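Long-range contact in PduO-type ATP--cob(I)alamin adenosyltransferase (Sulfolobus tokodaii, PDB 1WOZ), which probably transfers the adenosyl group of ATP to cob(I)alamin, as a trimeric, mostly helical corrinoid adenosyltransferase of the PduO type: residues D32-F37 against H115-V120. Sequence-based numbering, arbitrary orientation.
Sequences DELNSF and HVTRSV. With POG ((20S)-2,5,8,11,14,17-hexamethyl-3,6,9,12,15,18-hexaoxahenicosane-1,20-diol), chain B.
Leu34 and Phe37 of helix 23-44 meet Val116, Thr117 and Val120 of helix 109-134 where the two helices run antiparallel, at 168° with their local axes 9.4 Å apart. Val120 points at the neighbouring helix. Its CG1, anti to the backbone N (chi1 172°), reaches Leu34 CA at 4.0 Å and also touches the Phe37 rim at CD2, while CG2 lies over one face of that ring, 4.2 Å from the centroid, in a CH-pi contact displaced toward the rim. Val116 CG1 comes to the same ring obliquely, 3.9 Å from Phe37 CE1, and Glu33 CG lies in plane at the ring edge. Away from the ring, Leu34 CD1 rests 3.8 Å from Thr117 O, and Leu34 also packs on Leu149 of helix 140-163. Thr117 OG1, hydrogen-bonded to Val113 O in its own helix, lies 3.6 Å from Phe37 O without bonding to it. An alanine in place of Phe37 would probably leave Val116 and Val120 without the ring they pack on and open a gap between the helices. Asp32 and Asn35 line the pocket of a bound POG, Asn35 ND2 being 3.7 Å from its C1. Phe37 packs on Phe37 of the third subunit; Asp32 forms a salt bridge to Arg118 of the second subunit, and Arg118 one to Asp32 of the third. No hydrogen bond crosses between the segments, so this buried join depends on apolar fit, with charged links between chains.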
ATOM      1  N   ASP A  32      10.096   2.055   6.528  1.00 17.51           N
ATOM      2  CA  ASP A  32       9.283   3.265   6.705  1.00 18.53           C
ATOM      3  C   ASP A  32       7.841   3.032   6.193  1.00 17.81           C
ATOM      4  O   ASP A  32       6.865   3.442   6.835  1.00 18.45           O
ATOM      5  CB  ASP A  32       9.947   4.442   5.966  1.00 18.71           C
ATOM      6  CG  ASP A  32       9.117   5.725   6.022  1.00 19.21           C
ATOM      7  OD1 ASP A  32       8.571   6.060   7.088  1.00 20.39           O
ATOM      8  OD2 ASP A  32       9.024   6.413   4.989  1.00 22.47           O
ATOM      9  N   GLU A  33       7.707   2.382   5.040  1.00 16.77           N
ATOM     10  CA  GLU A  33       6.373   2.114   4.510  1.00 15.92           C
ATOM     11  C   GLU A  33       5.608   1.247   5.517  1.00 16.30           C
ATOM     12  O   GLU A  33       4.455   1.519   5.849  1.00 16.17           O
ATOM     13  CB  GLU A  33       6.461   1.429   3.132  1.00 13.44           C
ATOM     14  CG  GLU A  33       5.069   1.214   2.516  1.00 15.99           C
ATOM     15  CD  GLU A  33       5.080   0.608   1.111  1.00 18.25           C
ATOM     16  OE1 GLU A  33       6.161   0.443   0.521  1.00 19.63           O
ATOM     17  OE2 GLU A  33       3.983   0.310   0.586  1.00 19.31           O
ATOM     18  N   LEU A  34       6.244   0.195   6.019  1.00 14.45           N
ATOM     19  CA  LEU A  34       5.584  -0.646   7.023  1.00 16.53           C
ATOM     20  C   LEU A  34       5.230   0.185   8.274  1.00 15.73           C
ATOM     21  O   LEU A  34       4.112   0.115   8.795  1.00 14.12           O
ATOM     22  CB  LEU A  34       6.500  -1.818   7.416  1.00 13.52           C
ATOM     23  CG  LEU A  34       6.059  -2.645   8.646  1.00 17.24           C
ATOM     24  CD1 LEU A  34       4.687  -3.295   8.398  1.00 14.18           C
ATOM     25  CD2 LEU A  34       7.102  -3.752   8.919  1.00 17.07           C
ATOM     26  N   ASN A  35       6.181   0.989   8.737  1.00 15.09           N
ATOM     27  CA  ASN A  35       5.974   1.812   9.927  1.00 16.21           C
ATOM     28  C   ASN A  35       4.780   2.763   9.740  1.00 15.49           C
ATOM     29  O   ASN A  35       4.009   3.017  10.676  1.00 14.18           O
ATOM     30  CB  ASN A  35       7.271   2.609  10.213  1.00 16.76           C
ATOM     31  CG  ASN A  35       7.473   2.905  11.699  1.00 19.28           C
ATOM     32  OD1 ASN A  35       6.766   2.385  12.558  1.00 18.55           O
ATOM     33  ND2 ASN A  35       8.450   3.745  11.997  1.00 20.38           N
ATOM     34  N   SER A  36       4.626   3.289   8.523  1.00 14.16           N
ATOM     35  CA  SER A  36       3.534   4.214   8.236  1.00 15.35           C
ATOM     36  C   SER A  36       2.198   3.475   8.239  1.00 14.93           C
ATOM     37  O   SER A  36       1.210   3.989   8.781  1.00 15.41           O
ATOM     38  CB  SER A  36       3.781   4.933   6.905  1.00 16.15           C
ATOM     39  OG  SER A  36       4.995   5.698   6.988  1.00 18.43           O
ATOM     40  N   PHE A  37       2.142   2.274   7.653  1.00 15.77           N
ATOM     41  CA  PHE A  37       0.878   1.514   7.731  1.00 16.37           C
ATOM     42  C   PHE A  37       0.552   1.186   9.203  1.00 16.59           C
ATOM     43  O   PHE A  37      -0.619   1.187   9.616  1.00 14.37           O
ATOM     44  CB  PHE A  37       0.951   0.218   6.899  1.00 14.79           C
ATOM     45  CG  PHE A  37       0.611   0.418   5.430  1.00 15.89           C
ATOM     46  CD1 PHE A  37      -0.713   0.547   5.019  1.00 16.99           C
ATOM     47  CD2 PHE A  37       1.623   0.540   4.476  1.00 15.00           C
ATOM     48  CE1 PHE A  37      -1.032   0.802   3.668  1.00 15.99           C
ATOM     49  CE2 PHE A  37       1.332   0.801   3.124  1.00 16.92           C
ATOM     50  CZ  PHE A  37      -0.004   0.935   2.712  1.00 17.67           C
ATOM     51  N   HIS A 115      -4.790  -6.517   8.640  1.00 15.29           N
ATOM     52  CA  HIS A 115      -4.397  -7.477   7.615  1.00 16.14           C
ATOM     53  C   HIS A 115      -3.595  -6.796   6.504  1.00 15.32           C
ATOM     54  O   HIS A 115      -2.670  -7.387   5.938  1.00 14.50           O
ATOM     55  CB  HIS A 115      -5.626  -8.167   7.004  1.00 15.12           C
ATOM     56  CG  HIS A 115      -6.110  -9.326   7.811  1.00 16.09           C
ATOM     57  ND1 HIS A 115      -5.322 -10.431   8.055  1.00 17.29           N
ATOM     58  CD2 HIS A 115      -7.288  -9.549   8.448  1.00 15.88           C
ATOM     59  CE1 HIS A 115      -5.990 -11.285   8.812  1.00 17.31           C
ATOM     60  NE2 HIS A 115      -7.185 -10.773   9.065  1.00 15.10           N
ATOM     61  N   VAL A 116      -3.973  -5.568   6.154  1.00 14.97           N
ATOM     62  CA  VAL A 116      -3.207  -4.863   5.132  1.00 14.76           C
ATOM     63  C   VAL A 116      -1.780  -4.654   5.664  1.00 15.09           C
ATOM     64  O   VAL A 116      -0.787  -4.878   4.959  1.00 15.56           O
ATOM     65  CB  VAL A 116      -3.823  -3.475   4.813  1.00 16.61           C
ATOM     66  CG1 VAL A 116      -2.799  -2.618   4.060  1.00 17.85           C
ATOM     67  CG2 VAL A 116      -5.114  -3.643   3.986  1.00 15.72           C
ATOM     68  N   THR A 117      -1.693  -4.224   6.916  1.00 15.50           N
ATOM     69  CA  THR A 117      -0.406  -3.974   7.556  1.00 16.32           C
ATOM     70  C   THR A 117       0.396  -5.283   7.609  1.00 17.60           C
ATOM     71  O   THR A 117       1.602  -5.304   7.332  1.00 15.57           O
ATOM     72  CB  THR A 117      -0.650  -3.382   8.962  1.00 16.64           C
ATOM     73  OG1 THR A 117      -1.437  -2.192   8.812  1.00 16.59           O
ATOM     74  CG2 THR A 117       0.664  -3.008   9.651  1.00 15.09           C
ATOM     75  N   ARG A 118      -0.294  -6.381   7.919  1.00 15.95           N
ATOM     76  CA  ARG A 118       0.331  -7.699   7.960  1.00 16.17           C
ATOM     77  C   ARG A 118       0.927  -8.082   6.577  1.00 15.11           C
ATOM     78  O   ARG A 118       2.060  -8.586   6.463  1.00 14.63           O
ATOM     79  CB  ARG A 118      -0.739  -8.723   8.401  1.00 14.67           C
ATOM     80  CG  ARG A 118      -0.334 -10.214   8.373  1.00 17.39           C
ATOM     81  CD  ARG A 118      -1.603 -11.136   8.470  1.00 18.23           C
ATOM     82  NE  ARG A 118      -2.490 -10.914   7.321  1.00 18.79           N
ATOM     83  CZ  ARG A 118      -2.214 -11.277   6.073  1.00 18.10           C
ATOM     84  NH1 ARG A 118      -1.077 -11.923   5.791  1.00 18.06           N
ATOM     85  NH2 ARG A 118      -3.025 -10.901   5.084  1.00 19.76           N
ATOM     86  N   SER A 119       0.175  -7.844   5.516  1.00 16.38           N
ATOM     87  CA  SER A 119       0.668  -8.187   4.174  1.00 16.28           C
ATOM     88  C   SER A 119       1.861  -7.313   3.770  1.00 18.24           C
ATOM     89  O   SER A 119       2.762  -7.761   3.041  1.00 16.20           O
ATOM     90  CB  SER A 119      -0.467  -8.095   3.143  1.00 16.99           C
ATOM     91  OG  SER A 119      -0.848  -6.759   2.901  1.00 19.08           O
ATOM     92  N   VAL A 120       1.896  -6.078   4.269  1.00 17.69           N
ATOM     93  CA  VAL A 120       3.037  -5.213   3.958  1.00 16.45           C
ATOM     94  C   VAL A 120       4.251  -5.717   4.752  1.00 17.55           C
ATOM     95  O   VAL A 120       5.374  -5.740   4.232  1.00 16.45           O
ATOM     96  CB  VAL A 120       2.716  -3.735   4.275  1.00 17.75           C
ATOM     97  CG1 VAL A 120       4.002  -2.837   4.127  1.00 15.76           C
ATOM     98  CG2 VAL A 120       1.650  -3.250   3.284  1.00 17.69           C
TER
HETATM   99  OH  POG B 201      12.217   5.028   8.872  1.00 34.49           O
HETATM  100  C2  POG B 201      12.558   3.683   9.220  1.00 35.99           C
HETATM  101  C1  POG B 201      11.610   3.082  10.191  1.00 34.84           C
HETATM  102  C3  POG B 201      13.894   3.701   9.782  1.00 35.95           C
HETATM  103  O2  POG B 201      14.712   4.670   9.122  1.00 38.64           O
HETATM  104  C5  POG B 201      15.739   5.122  10.025  1.00 36.34           C